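Local coordinates for sialidase B (Streptococcus pneumoniae serotype 4, PDB 4XJW), which hydrolyses alpha-(2->3)-, alpha-(2->6)- and alpha-(2->8)-linked terminal sialic acids of oligosaccharides, glycoproteins and glycolipids, and is an intramolecular trans-sialidase, at residues Gln192-Ser197 with Ala240-Asp245; Ser222-Tyr227 with Ser286-Ser291; Glu253-Met258 with Glu431-Phe436; Lys296-Thr301 with Asp482-Thr487. The protein carries 1 engineered substitution. All blocks are in the same frame, centred on the assembly; numbering follows the deposited sequence.

Contact 1: residues Gln192-Ser197 with Ala240-Asp245; sequences QLIFQS and ATSYSD
Ile194 and Ser242 set the backbone spacing, their CA atoms 7.2 Å apart where the irregular loop 192-197 lies against strand 240-244 without a hydrogen bond between the two. Side chains of the loop fill that gap. With CG anti to its own carbonyl carbon (chi1 -55°), Phe195 directs its ring to the strand: CE1 lies 3.8 Å from Thr241 C, which sits at the ring edge near its plane, and CZ is 3.8 Å from Ser242 N in an oblique approach. The same end of the ring touches the methyl of Ala240 (CE1 to CB 4.1 Å) and the methylene of Ser242 (CZ to CB 3.9 Å). Ile194 adds one branch: its CG2, anti to the backbone N, is 3.6 Å from Ser242 OG and also sits 3.8 Å above the plane of the Phe195 ring, offset toward the rim. The serine hydroxyl, though flanked by this methyl, is buried with a partner, Ser252 O. Ser242 and Ser244 belong to the first BNR repeat, and Ser244 OG holds its turn through Gly248 N and Thr250 O, as in an Asp box. Strand 240-244 is bordered by strand 219-226, through Ala240 with Ile223, and by strand 255-256, through Thr241 with Ile255, while Ile194 also packs on Tyr649 of strand 647-652.

Contact 2: residues Ser222-Tyr227 with Ser286-Ser291; sequences SIDARY and SFIDSS. With DMS (dimethyl sulfoxide), chain C.
Asp224 and Ser222 meet Asp289 and Ser290 in a buried, largely polar contact between strands of two different propeller sheets, 219-226 and 286-294. The axes of the short strand segments run nearly antiparallel (164°) and approach to 6.6 Å, and side chains and a water span the interval. Asp224 OD1 accepts Asp289 N at 3.1 Å through its syn lone pair, and also takes a bond from water 1, which in turn accepts Ser290 N. Farther along, the hydroxyls of Ser222 and Ser290 are hydrogen-bonded, OG to OG 2.8 Å; Ser222 OG has a second partner in Thr210 OG1. The other oxygen of Asp224, OD2, is gripped side-on by Arg226, whose NE (3.0 Å) and NH2 (2.8 Å) both bond to that single atom. The two bonds fix the rotation of the guanidinium, with OD2 in its plane, while NH2 lies out of the carboxylate plane and 3.4 Å from Ile288 CD1. A dimethyl sulfoxide, probably from the crystallisation liquor, lies at the guanidinium edge and accepts from Arg226 NH2 at 3.1 Å. Arg226 NH1 bridges to Asp232, the likely proton acceptor, and Arg207, a probable substrate-binding residue, is close by: the setting is the active-site end of a sialidase beta-propeller.

Contact 3: residues Glu253-Met258 with Glu431-Phe436; sequences EPIFAM and ESWEQF
Trp433, the tryptophan that closes an Asp box in the second BNR repeat, lays its indole against the corner of the chain at Ala257. Starting at the root, Trp433 CB is 3.9 Å from Ala257 CA. CG and CD1 come closer, CD1 reaching 3.5 Å from Ala257 CA. Ala257 CB stands over the five-membered ring in a CH-pi contact, 3.6 Å from its centroid and 8° off the normal. On the same CD1, Ile255 CD1 approaches obliquely at 3.7 Å. At the tip of the pyrrole part, NE1 donates to Thr241 OG1; CZ3 of the benzo part meets Thr301 O, and the side chain also touches Leu303. Ala257 and Met258 both face Ile239 in a classic beta bulge. Met258, extended beyond CG, crosses Phe436 at about a right angle; CE is 4.1 Å from Phe436 CB, and SD makes an oblique Met-aromatic contact. Two waters join the backbones: one donates to Phe256 O and accepts from Trp433 N, and the other donates to Ala257 O at 2.6 Å and to Glu434 O at 2.7 Å.

Contact 4: residues Lys296-Thr301 with Asp482-Thr487; sequences KKSGKT and DDSGQT
Lys297 stretches past Ser484 to reach the carbonyl of Asp482. Its CG is anti to the backbone N (chi1 -172°), and a bend at chi3 (-66°) turns CE away from the extended line. NZ then donates to Asp482 O at 2.9 Å, lying in the carbonyl plane with a C=O...N angle of 152°. On the way, the methylenes go by the hydroxyl of Ser484, with CD 3.7 Å from its OG. Ser298 faces the same hydroxyl from the neighbouring position, its CB 3.8 Å from Ser484 OG. The two serine oxygens are 3.9 Å apart, and Asp295 OD2 bonds to both, tying the two loops together. Each loop is shaped from within. Ser298 OG accepts from Lys300 N in an ST turn, while residues 483-486 form a type I' beta turn within the Asp box of the third BNR repeat. There the Asp483 carboxylate reaches forward along the chain to Thr487: OD1 takes Thr487 N at 2.9 Å and OD2 takes Thr487 OG1 at 2.6 Å. Gln486 doubles the grip on Asp483 O, its N and NE2 reaching that oxygen from opposite faces of the carbonyl plane. Asp482 sends its carboxylate elsewhere, to a salt bridge with Arg465.

How the contacts relate
Contacts 1, 2 and 3 cluster with centres 12 to 13 Å apart and share the four-stranded sheet of strands 205-213, 219-226, 237-244 and 255-256, one blade of the propeller. Contacts 2 and 3 join it to the neighbouring sheet, and Phe287 of contact 2 packs on both Met258 and Phe436 of contact 3. Contact 4 is peripheral, its centre about 25 Å from that of contact 1 and about 18 Å from that of contact 3, which it touches where Trp433 meets Thr301. Along the chain, contacts 1 and 2 interleave, as do 2 and 3, and 3 and 4. Segments of BNR repeats 1, 2 and 3 thus take part in contacts 1, 3 and 4, with contact 2 nearest the catalytic residues.

Contact 1: residues Gln192-Ser197 with Ala240-Asp245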
loop_
_atom_site.group_PDB
_atom_site.type_symbol
_atom_site.label_atom_id
_atom_site.label_comp_id
_atom_site.label_asym_id
_atom_site.label_seq_id
_atom_site.Cartn_x
_atom_site.Cartn_y
_atom_site.Cartn_z
ATOM N N GLN A 192 1.150 13.297 4.857
ATOM C CA GLN A 192 -0.298 13.353 4.776
ATOM C C GLN A 192 -0.858 12.074 4.173
ATOM O O GLN A 192 -0.115 11.229 3.651
ATOM C CB GLN A 192 -0.747 14.576 3.979
ATOM C CG GLN A 192 -0.137 14.662 2.607
ATOM C CD GLN A 192 -0.145 16.091 2.053
ATOM O OE1 GLN A 192 0.888 16.778 2.015
ATOM N NE2 GLN A 192 -1.307 16.531 1.607
ATOM N N LEU A 193 -2.173 11.912 4.284
ATOM C CA LEU A 193 -2.854 10.772 3.691
ATOM C C LEU A 193 -3.620 11.208 2.447
ATOM O O LEU A 193 -4.300 12.242 2.450
ATOM C CB LEU A 193 -3.793 10.095 4.703
ATOM C CG LEU A 193 -3.165 9.533 5.983
ATOM C CD1 LEU A 193 -4.239 8.935 6.881
ATOM C CD2 LEU A 193 -2.104 8.510 5.617
ATOM N N ILE A 194 -3.484 10.427 1.382
ATOM C CA ILE A 194 -4.288 10.584 0.181
ATOM C C ILE A 194 -5.480 9.623 0.233
ATOM O O ILE A 194 -6.641 10.042 0.152
ATOM C CB ILE A 194 -3.456 10.342 -1.093
ATOM C CG1 ILE A 194 -2.272 11.312 -1.140
ATOM C CG2 ILE A 194 -4.325 10.526 -2.340
ATOM C CD1 ILE A 194 -1.353 11.118 -2.312
ATOM N N PHE A 195 -5.187 8.335 0.354
ATOM C CA PHE A 195 -6.192 7.299 0.549
ATOM C C PHE A 195 -6.175 6.911 2.017
ATOM O O PHE A 195 -5.105 6.840 2.628
ATOM C CB PHE A 195 -5.840 6.086 -0.321
ATOM C CG PHE A 195 -5.673 6.425 -1.775
ATOM C CD1 PHE A 195 -6.787 6.546 -2.603
ATOM C CD2 PHE A 195 -4.408 6.647 -2.314
ATOM C CE1 PHE A 195 -6.658 6.885 -3.957
ATOM C CE2 PHE A 195 -4.259 6.974 -3.675
ATOM C CZ PHE A 195 -5.377 7.078 -4.494
ATOM N N GLN A 196 -7.341 6.688 2.609
ATOM C CA GLN A 196 -7.354 6.359 4.030
ATOM C C GLN A 196 -8.596 5.582 4.409
ATOM O O GLN A 196 -9.605 5.668 3.731
ATOM C CB GLN A 196 -7.239 7.627 4.883
ATOM C CG GLN A 196 -8.381 8.613 4.676
ATOM C CD GLN A 196 -7.948 10.042 4.926
ATOM O OE1 GLN A 196 -7.714 10.439 6.060
ATOM N NE2 GLN A 196 -7.825 10.824 3.851
ATOM N N SER A 197 -8.509 4.812 5.490
ATOM C CA SER A 197 -9.654 4.042 5.977
ATOM C C SER A 197 -10.890 4.901 6.201
ATOM O O SER A 197 -10.820 5.950 6.838
ATOM C CB SER A 197 -9.295 3.349 7.285
ATOM O OG SER A 197 -8.230 2.456 7.102
ATOM N N ALA A 240 -8.208 2.501 -7.215
ATOM C CA ALA A 240 -8.767 3.817 -6.896
ATOM C C ALA A 240 -7.785 4.903 -7.307
ATOM O O ALA A 240 -6.579 4.654 -7.422
ATOM C CB ALA A 240 -9.098 3.926 -5.401
ATOM N N THR A 241 -8.307 6.106 -7.531
ATOM C CA THR A 241 -7.473 7.250 -7.914
ATOM C C THR A 241 -7.869 8.512 -7.162
ATOM O O THR A 241 -9.015 8.653 -6.724
ATOM C CB THR A 241 -7.496 7.551 -9.447
ATOM O OG1 THR A 241 -8.822 7.870 -9.867
ATOM C CG2 THR A 241 -7.045 6.361 -10.274
ATOM N N SER A 242 -6.898 9.414 -7.038
ATOM C CA SER A 242 -7.089 10.747 -6.463
ATOM C C SER A 242 -6.098 11.704 -7.130
ATOM O O SER A 242 -5.042 11.283 -7.584
ATOM C CB SER A 242 -6.861 10.686 -4.946
ATOM O OG SER A 242 -6.878 11.985 -4.353
ATOM N N TYR A 243 -6.434 12.985 -7.227
ATOM C CA TYR A 243 -5.509 13.945 -7.846
ATOM C C TYR A 243 -5.366 15.192 -6.983
ATOM O O TYR A 243 -6.226 15.500 -6.137
ATOM C CB TYR A 243 -5.956 14.339 -9.284
ATOM C CG TYR A 243 -7.384 14.805 -9.336
ATOM C CD1 TYR A 243 -7.715 16.114 -9.029
ATOM C CD2 TYR A 243 -8.410 13.905 -9.618
ATOM C CE1 TYR A 243 -9.047 16.531 -9.039
ATOM C CE2 TYR A 243 -9.727 14.299 -9.627
ATOM C CZ TYR A 243 -10.042 15.608 -9.333
ATOM O OH TYR A 243 -11.363 15.999 -9.344
ATOM N N SER A 244 -4.265 15.904 -7.194
ATOM C CA SER A 244 -4.020 17.161 -6.513
ATOM C C SER A 244 -3.769 18.242 -7.553
ATOM O O SER A 244 -2.998 18.033 -8.500
ATOM C CB SER A 244 -2.806 17.032 -5.586
ATOM O OG SER A 244 -2.446 18.327 -5.115
ATOM N N ASP A 245 -4.411 19.404 -7.378
ATOM C CA ASP A 245 -4.198 20.538 -8.273
ATOM C C ASP A 245 -3.324 21.619 -7.663
ATOM O O ASP A 245 -3.119 22.680 -8.277
ATOM C CB ASP A 245 -5.540 21.134 -8.730
ATOM C CG ASP A 245 -6.255 20.239 -9.705
ATOM O OD1 ASP A 245 -5.553 19.610 -10.516
ATOM O OD2 ASP A 245 -7.494 20.145 -9.645
#

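Contact 2: residues Ser222-Tyr227 with Ser286-Ser291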
loop_
_atom_site.group_PDB
_atom_site.type_symbol
_atom_site.label_atom_id
_atom_site.label_comp_id
_atom_site.label_asym_id
_atom_site.label_seq_id
_atom_site.Cartn_x
_atom_site.Cartn_y
_atom_site.Cartn_z
ATOM N N SER A 222 -2.709 6.568 -8.291
ATOM C CA SER A 222 -3.558 5.375 -8.223
ATOM C C SER A 222 -3.068 4.423 -7.139
ATOM O O SER A 222 -1.948 4.567 -6.631
ATOM C CB SER A 222 -3.685 4.659 -9.572
ATOM O OG SER A 222 -2.452 4.143 -10.028
ATOM N N ILE A 223 -3.925 3.472 -6.774
ATOM C CA ILE A 223 -3.669 2.601 -5.632
ATOM C C ILE A 223 -4.546 1.366 -5.723
ATOM O O ILE A 223 -5.604 1.395 -6.359
ATOM C CB ILE A 223 -3.944 3.365 -4.302
ATOM C CG1 ILE A 223 -3.335 2.647 -3.099
ATOM C CG2 ILE A 223 -5.428 3.506 -4.025
ATOM C CD1 ILE A 223 -2.223 3.372 -2.484
ATOM N N ASP A 224 -4.081 0.275 -5.122
ATOM C CA ASP A 224 -4.935 -0.874 -4.824
ATOM C C ASP A 224 -5.727 -0.551 -3.565
ATOM O O ASP A 224 -5.135 -0.320 -2.511
ATOM C CB ASP A 224 -4.088 -2.105 -4.482
ATOM C CG ASP A 224 -3.510 -2.829 -5.691
ATOM O OD1 ASP A 224 -3.283 -2.244 -6.769
ATOM O OD2 ASP A 224 -3.230 -4.036 -5.516
ATOM N N ALA A 225 -7.052 -0.521 -3.685
ATOM C CA ALA A 225 -7.950 -0.425 -2.552
ATOM C C ALA A 225 -8.220 -1.887 -2.175
ATOM O O ALA A 225 -8.935 -2.590 -2.889
ATOM C CB ALA A 225 -9.237 0.289 -2.954
ATOM N N ARG A 226 -7.614 -2.347 -1.084
ATOM C CA ARG A 226 -7.649 -3.765 -0.752
ATOM C C ARG A 226 -8.623 -4.023 0.394
ATOM O O ARG A 226 -8.491 -3.457 1.490
ATOM C CB ARG A 226 -6.237 -4.273 -0.438
ATOM C CG ARG A 226 -5.259 -4.134 -1.612
ATOM C CD ARG A 226 -4.134 -5.154 -1.535
ATOM N NE ARG A 226 -3.294 -5.105 -2.729
ATOM C CZ ARG A 226 -2.222 -5.863 -2.917
ATOM N NH1 ARG A 226 -1.853 -6.732 -1.980
ATOM N NH2 ARG A 226 -1.528 -5.753 -4.041
ATOM N N TYR A 227 -9.614 -4.872 0.131
ATOM C CA TYR A 227 -10.713 -5.040 1.080
ATOM C C TYR A 227 -10.494 -6.165 2.088
ATOM O O TYR A 227 -10.872 -6.015 3.249
ATOM C CB TYR A 227 -12.054 -5.201 0.339
ATOM C CG TYR A 227 -12.412 -3.966 -0.443
ATOM C CD1 TYR A 227 -11.873 -3.745 -1.713
ATOM C CD2 TYR A 227 -13.255 -2.997 0.100
ATOM C CE1 TYR A 227 -12.173 -2.592 -2.426
ATOM C CE2 TYR A 227 -13.562 -1.830 -0.612
ATOM C CZ TYR A 227 -13.017 -1.648 -1.873
ATOM O OH TYR A 227 -13.303 -0.511 -2.597
ATOM N N SER A 286 -10.834 -9.494 -8.837
ATOM C CA SER A 286 -10.050 -8.373 -8.343
ATOM C C SER A 286 -9.200 -7.742 -9.437
ATOM O O SER A 286 -8.978 -8.331 -10.497
ATOM C CB SER A 286 -9.165 -8.795 -7.167
ATOM O OG SER A 286 -8.229 -9.800 -7.564
ATOM N N PHE A 287 -8.739 -6.526 -9.161
ATOM C CA PHE A 287 -7.693 -5.893 -9.960
ATOM C C PHE A 287 -6.483 -5.750 -9.064
ATOM O O PHE A 287 -6.621 -5.676 -7.850
ATOM C CB PHE A 287 -8.118 -4.514 -10.459
ATOM C CG PHE A 287 -9.378 -4.527 -11.285
ATOM C CD1 PHE A 287 -10.623 -4.381 -10.675
ATOM C CD2 PHE A 287 -9.317 -4.664 -12.668
ATOM C CE1 PHE A 287 -11.788 -4.378 -11.439
ATOM C CE2 PHE A 287 -10.477 -4.676 -13.439
ATOM C CZ PHE A 287 -11.716 -4.537 -12.814
ATOM N N ILE A 288 -5.292 -5.719 -9.641
ATOM C CA ILE A 288 -4.105 -5.603 -8.802
ATOM C C ILE A 288 -2.956 -5.017 -9.610
ATOM O O ILE A 288 -2.812 -5.348 -10.779
ATOM C CB ILE A 288 -3.758 -6.973 -8.157
ATOM C CG1 ILE A 288 -2.461 -6.895 -7.336
ATOM C CG2 ILE A 288 -3.697 -8.078 -9.233
ATOM C CD1 ILE A 288 -2.263 -8.094 -6.407
ATOM N N ASP A 289 -2.179 -4.116 -8.991
ATOM C CA ASP A 289 -0.984 -3.522 -9.615
ATOM C C ASP A 289 -1.303 -2.604 -10.787
ATOM O O ASP A 289 -1.423 -3.047 -11.928
ATOM C CB ASP A 289 0.043 -4.595 -10.037
ATOM C CG ASP A 289 0.636 -5.331 -8.854
ATOM O OD1 ASP A 289 0.388 -4.915 -7.702
ATOM O OD2 ASP A 289 1.349 -6.339 -9.066
ATOM N N SER A 290 -1.426 -1.315 -10.498
ATOM C CA SER A 290 -1.779 -0.348 -11.525
ATOM C C SER A 290 -0.599 0.493 -11.979
ATOM O O SER A 290 0.415 0.614 -11.271
ATOM C CB SER A 290 -2.927 0.555 -11.061
ATOM O OG SER A 290 -2.541 1.385 -9.976
ATOM N N SER A 291 -0.760 1.107 -13.148
ATOM C CA SER A 291 0.286 1.934 -13.749
ATOM C C SER A 291 -0.367 3.024 -14.597
ATOM O O SER A 291 -1.375 2.764 -15.270
ATOM C CB SER A 291 1.223 1.081 -14.611
ATOM O OG SER A 291 2.422 1.785 -14.864
HETATM S S DMS C . 2.428 -6.727 -5.674
HETATM O O DMS C . 0.940 -6.516 -5.712
HETATM C C1 DMS C . 2.916 -6.930 -3.939
HETATM C C2 DMS C . 2.730 -8.426 -6.232
HETATM O O HOH W 1 -1.936 -0.082 -7.769
#

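Contact 3: residues Glu253-Met258 with Glu431-Phe436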
loop_
_atom_site.group_PDB
_atom_site.type_symbol
_atom_site.label_atom_id
_atom_site.label_comp_id
_atom_site.label_asym_id
_atom_site.label_seq_id
_atom_site.Cartn_x
_atom_site.Cartn_y
_atom_site.Cartn_z
ATOM N N GLU A 253 -11.347 13.559 -3.205
ATOM C CA GLU A 253 -11.944 12.334 -2.670
ATOM C C GLU A 253 -11.766 11.254 -3.732
ATOM O O GLU A 253 -12.019 11.485 -4.907
ATOM C CB GLU A 253 -13.426 12.528 -2.339
ATOM C CG GLU A 253 -14.033 11.376 -1.516
ATOM C CD GLU A 253 -13.409 11.223 -0.114
ATOM O OE1 GLU A 253 -12.773 12.188 0.367
ATOM O OE2 GLU A 253 -13.567 10.145 0.517
ATOM N N PRO A 254 -11.280 10.073 -3.334
ATOM C CA PRO A 254 -10.995 9.034 -4.332
ATOM C C PRO A 254 -12.216 8.568 -5.133
ATOM O O PRO A 254 -13.360 8.619 -4.657
ATOM C CB PRO A 254 -10.496 7.873 -3.477
ATOM C CG PRO A 254 -9.904 8.524 -2.263
ATOM C CD PRO A 254 -10.849 9.680 -1.984
ATOM N N ILE A 255 -11.947 8.129 -6.355
ATOM C CA ILE A 255 -12.949 7.467 -7.185
ATOM C C ILE A 255 -12.353 6.152 -7.634
ATOM O O ILE A 255 -11.155 5.915 -7.428
ATOM C CB ILE A 255 -13.354 8.307 -8.423
ATOM C CG1 ILE A 255 -12.155 8.542 -9.359
ATOM C CG2 ILE A 255 -13.992 9.597 -7.968
ATOM C CD1 ILE A 255 -12.527 9.154 -10.715
ATOM N N PHE A 256 -13.166 5.296 -8.249
ATOM C CA PHE A 256 -12.626 4.055 -8.807
ATOM C C PHE A 256 -12.286 4.205 -10.277
ATOM O O PHE A 256 -13.061 4.776 -11.048
ATOM C CB PHE A 256 -13.592 2.867 -8.648
ATOM C CG PHE A 256 -13.884 2.499 -7.228
ATOM C CD1 PHE A 256 -12.875 2.020 -6.397
ATOM C CD2 PHE A 256 -15.170 2.604 -6.720
ATOM C CE1 PHE A 256 -13.154 1.682 -5.076
ATOM C CE2 PHE A 256 -15.455 2.267 -5.412
ATOM C CZ PHE A 256 -14.448 1.802 -4.585
ATOM N N ALA A 257 -11.126 3.670 -10.651
ATOM C CA ALA A 257 -10.728 3.523 -12.045
ATOM C C ALA A 257 -11.141 2.162 -12.597
ATOM O O ALA A 257 -11.527 2.050 -13.768
ATOM C CB ALA A 257 -9.229 3.732 -12.210
ATOM N N MET A 258 -11.027 1.125 -11.768
ATOM C CA MET A 258 -11.481 -0.222 -12.122
ATOM C C MET A 258 -12.103 -0.851 -10.894
ATOM O O MET A 258 -11.519 -0.819 -9.805
ATOM C CB MET A 258 -10.317 -1.106 -12.604
ATOM C CG MET A 258 -9.647 -0.628 -13.884
ATOM S SD MET A 258 -8.407 -1.803 -14.459
ATOM C CE MET A 258 -7.720 -0.882 -15.835
ATOM N N GLU A 431 -10.946 12.685 -13.397
ATOM C CA GLU A 431 -12.230 12.978 -12.758
ATOM C C GLU A 431 -13.255 11.862 -12.967
ATOM O O GLU A 431 -14.178 11.703 -12.165
ATOM C CB GLU A 431 -12.784 14.335 -13.226
ATOM C CG GLU A 431 -11.920 15.511 -12.779
ATOM C CD GLU A 431 -12.076 16.731 -13.662
ATOM O OE1 GLU A 431 -13.160 16.885 -14.261
ATOM O OE2 GLU A 431 -11.114 17.524 -13.772
ATOM N N SER A 432 -13.077 11.096 -14.044
ATOM C CA SER A 432 -13.797 9.844 -14.254
ATOM C C SER A 432 -12.989 8.942 -15.188
ATOM O O SER A 432 -12.131 9.420 -15.930
ATOM C CB SER A 432 -15.193 10.091 -14.831
ATOM O OG SER A 432 -15.116 10.603 -16.147
ATOM N N TRP A 433 -13.296 7.646 -15.156
ATOM C CA TRP A 433 -12.607 6.641 -15.960
ATOM C C TRP A 433 -13.604 5.842 -16.788
ATOM O O TRP A 433 -14.716 5.557 -16.328
ATOM C CB TRP A 433 -11.817 5.683 -15.051
ATOM C CG TRP A 433 -10.730 6.367 -14.286
ATOM C CD1 TRP A 433 -10.813 6.871 -13.016
ATOM C CD2 TRP A 433 -9.406 6.657 -14.746
ATOM N NE1 TRP A 433 -9.608 7.426 -12.650
ATOM C CE2 TRP A 433 -8.731 7.315 -13.697
ATOM C CE3 TRP A 433 -8.712 6.398 -15.938
ATOM C CZ2 TRP A 433 -7.397 7.750 -13.814
ATOM C CZ3 TRP A 433 -7.383 6.823 -16.053
ATOM C CH2 TRP A 433 -6.741 7.484 -14.991
ATOM N N GLU A 434 -13.192 5.494 -18.007
ATOM C CA GLU A 434 -13.976 4.664 -18.913
ATOM C C GLU A 434 -14.070 3.229 -18.433
ATOM O O GLU A 434 -13.320 2.802 -17.543
ATOM C CB GLU A 434 -13.329 4.650 -20.296
ATOM C CG GLU A 434 -13.375 5.998 -21.019
ATOM C CD GLU A 434 -14.795 6.503 -21.176
ATOM O OE1 GLU A 434 -15.670 5.694 -21.550
ATOM O OE2 GLU A 434 -15.033 7.699 -20.914
ATOM N N GLN A 435 -14.979 2.473 -19.037
ATOM C CA GLN A 435 -15.019 1.034 -18.792
ATOM C C GLN A 435 -13.742 0.395 -19.327
ATOM O O GLN A 435 -13.283 0.720 -20.427
ATOM C CB GLN A 435 -16.256 0.408 -19.434
ATOM C CG GLN A 435 -17.581 0.860 -18.808
ATOM C CD GLN A 435 -17.667 0.546 -17.324
ATOM O OE1 GLN A 435 -17.183 -0.491 -16.865
ATOM N NE2 GLN A 435 -18.278 1.447 -16.564
ATOM N N PHE A 436 -13.168 -0.522 -18.556
ATOM C CA PHE A 436 -11.902 -1.131 -18.948
ATOM C C PHE A 436 -12.031 -2.044 -20.168
ATOM O O PHE A 436 -13.098 -2.595 -20.437
ATOM C CB PHE A 436 -11.210 -1.841 -17.761
ATOM C CG PHE A 436 -11.837 -3.158 -17.357
ATOM C CD1 PHE A 436 -11.578 -4.323 -18.071
ATOM C CD2 PHE A 436 -12.657 -3.232 -16.238
ATOM C CE1 PHE A 436 -12.138 -5.529 -17.700
ATOM C CE2 PHE A 436 -13.229 -4.436 -15.857
ATOM C CZ PHE A 436 -12.966 -5.585 -16.586
HETATM O O HOH W 2 -14.353 6.611 -12.731
HETATM O O HOH W 3 -12.679 0.833 -15.740
#

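Contact 4: residues Lys296-Thr301 with Asp482-Thr487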
loop_
_atom_site.group_PDB
_atom_site.type_symbol
_atom_site.label_atom_id
_atom_site.label_comp_id
_atom_site.label_asym_id
_atom_site.label_seq_id
_atom_site.Cartn_x
_atom_site.Cartn_y
_atom_site.Cartn_z
ATOM N N LYS A 296 0.245 12.282 -25.143
ATOM C CA LYS A 296 0.262 13.610 -25.757
ATOM C C LYS A 296 -0.673 13.713 -26.954
ATOM O O LYS A 296 -1.311 14.748 -27.166
ATOM C CB LYS A 296 1.685 14.001 -26.155
ATOM C CG LYS A 296 2.527 14.487 -24.994
ATOM C CD LYS A 296 3.957 14.773 -25.434
ATOM C CE LYS A 296 4.637 13.508 -25.925
ATOM N NZ LYS A 296 6.080 13.727 -26.224
ATOM N N LYS A 297 -0.779 12.643 -27.731
ATOM C CA LYS A 297 -1.611 12.675 -28.931
ATOM C C LYS A 297 -3.077 12.980 -28.619
ATOM O O LYS A 297 -3.623 13.989 -29.078
ATOM C CB LYS A 297 -1.502 11.362 -29.710
ATOM C CG LYS A 297 -2.200 11.407 -31.065
ATOM C CD LYS A 297 -2.076 10.088 -31.804
ATOM C CE LYS A 297 -0.630 9.781 -32.184
ATOM N NZ LYS A 297 -0.521 8.546 -33.025
ATOM N N SER A 298 -3.711 12.106 -27.845
ATOM C CA SER A 298 -5.125 12.253 -27.514
ATOM C C SER A 298 -5.322 13.204 -26.342
ATOM O O SER A 298 -6.397 13.777 -26.176
ATOM C CB SER A 298 -5.750 10.898 -27.173
ATOM O OG SER A 298 -5.163 10.331 -26.006
ATOM N N GLY A 299 -4.287 13.361 -25.520
ATOM C CA GLY A 299 -4.414 14.095 -24.266
ATOM C C GLY A 299 -4.993 13.258 -23.136
ATOM O O GLY A 299 -5.127 13.759 -22.017
ATOM N N LYS A 300 -5.340 11.999 -23.424
ATOM C CA LYS A 300 -5.950 11.120 -22.432
ATOM C C LYS A 300 -4.930 10.632 -21.401
ATOM O O LYS A 300 -3.733 10.526 -21.670
ATOM C CB LYS A 300 -6.611 9.903 -23.094
ATOM C CG LYS A 300 -7.814 10.223 -23.979
ATOM C CD LYS A 300 -8.437 8.946 -24.527
ATOM C CE LYS A 300 -9.597 9.250 -25.471
ATOM N NZ LYS A 300 -10.143 8.014 -26.099
ATOM N N THR A 301 -5.414 10.362 -20.198
ATOM C CA THR A 301 -4.609 9.662 -19.212
ATOM C C THR A 301 -4.980 8.203 -19.357
ATOM O O THR A 301 -6.160 7.867 -19.515
ATOM C CB THR A 301 -4.926 10.143 -17.784
ATOM O OG1 THR A 301 -4.744 11.560 -17.710
ATOM C CG2 THR A 301 -4.015 9.476 -16.776
ATOM N N ASP A 482 1.792 3.262 -30.171
ATOM C CA ASP A 482 2.041 4.525 -30.839
ATOM C C ASP A 482 0.735 5.207 -31.240
ATOM O O ASP A 482 0.744 6.234 -31.921
ATOM C CB ASP A 482 2.925 4.291 -32.070
ATOM C CG ASP A 482 4.320 3.826 -31.706
ATOM O OD1 ASP A 482 4.883 4.355 -30.732
ATOM O OD2 ASP A 482 4.857 2.933 -32.396
ATOM N N ASP A 483 -0.389 4.638 -30.811
ATOM C CA ASP A 483 -1.696 5.205 -31.130
ATOM C C ASP A 483 -2.636 5.330 -29.926
ATOM O O ASP A 483 -3.790 4.905 -29.992
ATOM C CB ASP A 483 -2.379 4.401 -32.248
ATOM C CG ASP A 483 -2.562 2.936 -31.894
ATOM O OD1 ASP A 483 -2.207 2.539 -30.760
ATOM O OD2 ASP A 483 -3.089 2.185 -32.745
ATOM N N SER A 484 -2.144 5.918 -28.839
ATOM C CA SER A 484 -2.992 6.256 -27.696
ATOM C C SER A 484 -3.577 5.019 -27.016
ATOM O O SER A 484 -4.620 5.089 -26.372
ATOM C CB SER A 484 -4.120 7.217 -28.127
ATOM O OG SER A 484 -3.624 8.303 -28.896
ATOM N N GLY A 485 -2.904 3.886 -27.169
ATOM C CA GLY A 485 -3.333 2.660 -26.520
ATOM C C GLY A 485 -4.377 1.879 -27.300
ATOM O O GLY A 485 -4.938 0.904 -26.794
ATOM N N GLN A 486 -4.643 2.301 -28.533
ATOM C CA GLN A 486 -5.597 1.590 -29.377
ATOM C C GLN A 486 -5.043 0.230 -29.786
ATOM O O GLN A 486 -5.767 -0.766 -29.807
ATOM C CB GLN A 486 -5.945 2.410 -30.622
ATOM C CG GLN A 486 -6.853 3.596 -30.360
ATOM C CD GLN A 486 -7.154 4.380 -31.621
ATOM O OE1 GLN A 486 -8.127 4.101 -32.323
ATOM N NE2 GLN A 486 -6.316 5.365 -31.921
ATOM N N THR A 487 -3.752 0.192 -30.106
ATOM C CA THR A 487 -3.094 -1.060 -30.446
ATOM C C THR A 487 -1.768 -1.164 -29.719
ATOM O O THR A 487 -1.144 -0.152 -29.394
ATOM C CB THR A 487 -2.868 -1.204 -31.967
ATOM O OG1 THR A 487 -1.981 -0.178 -32.433
ATOM C CG2 THR A 487 -4.184 -1.099 -32.713
#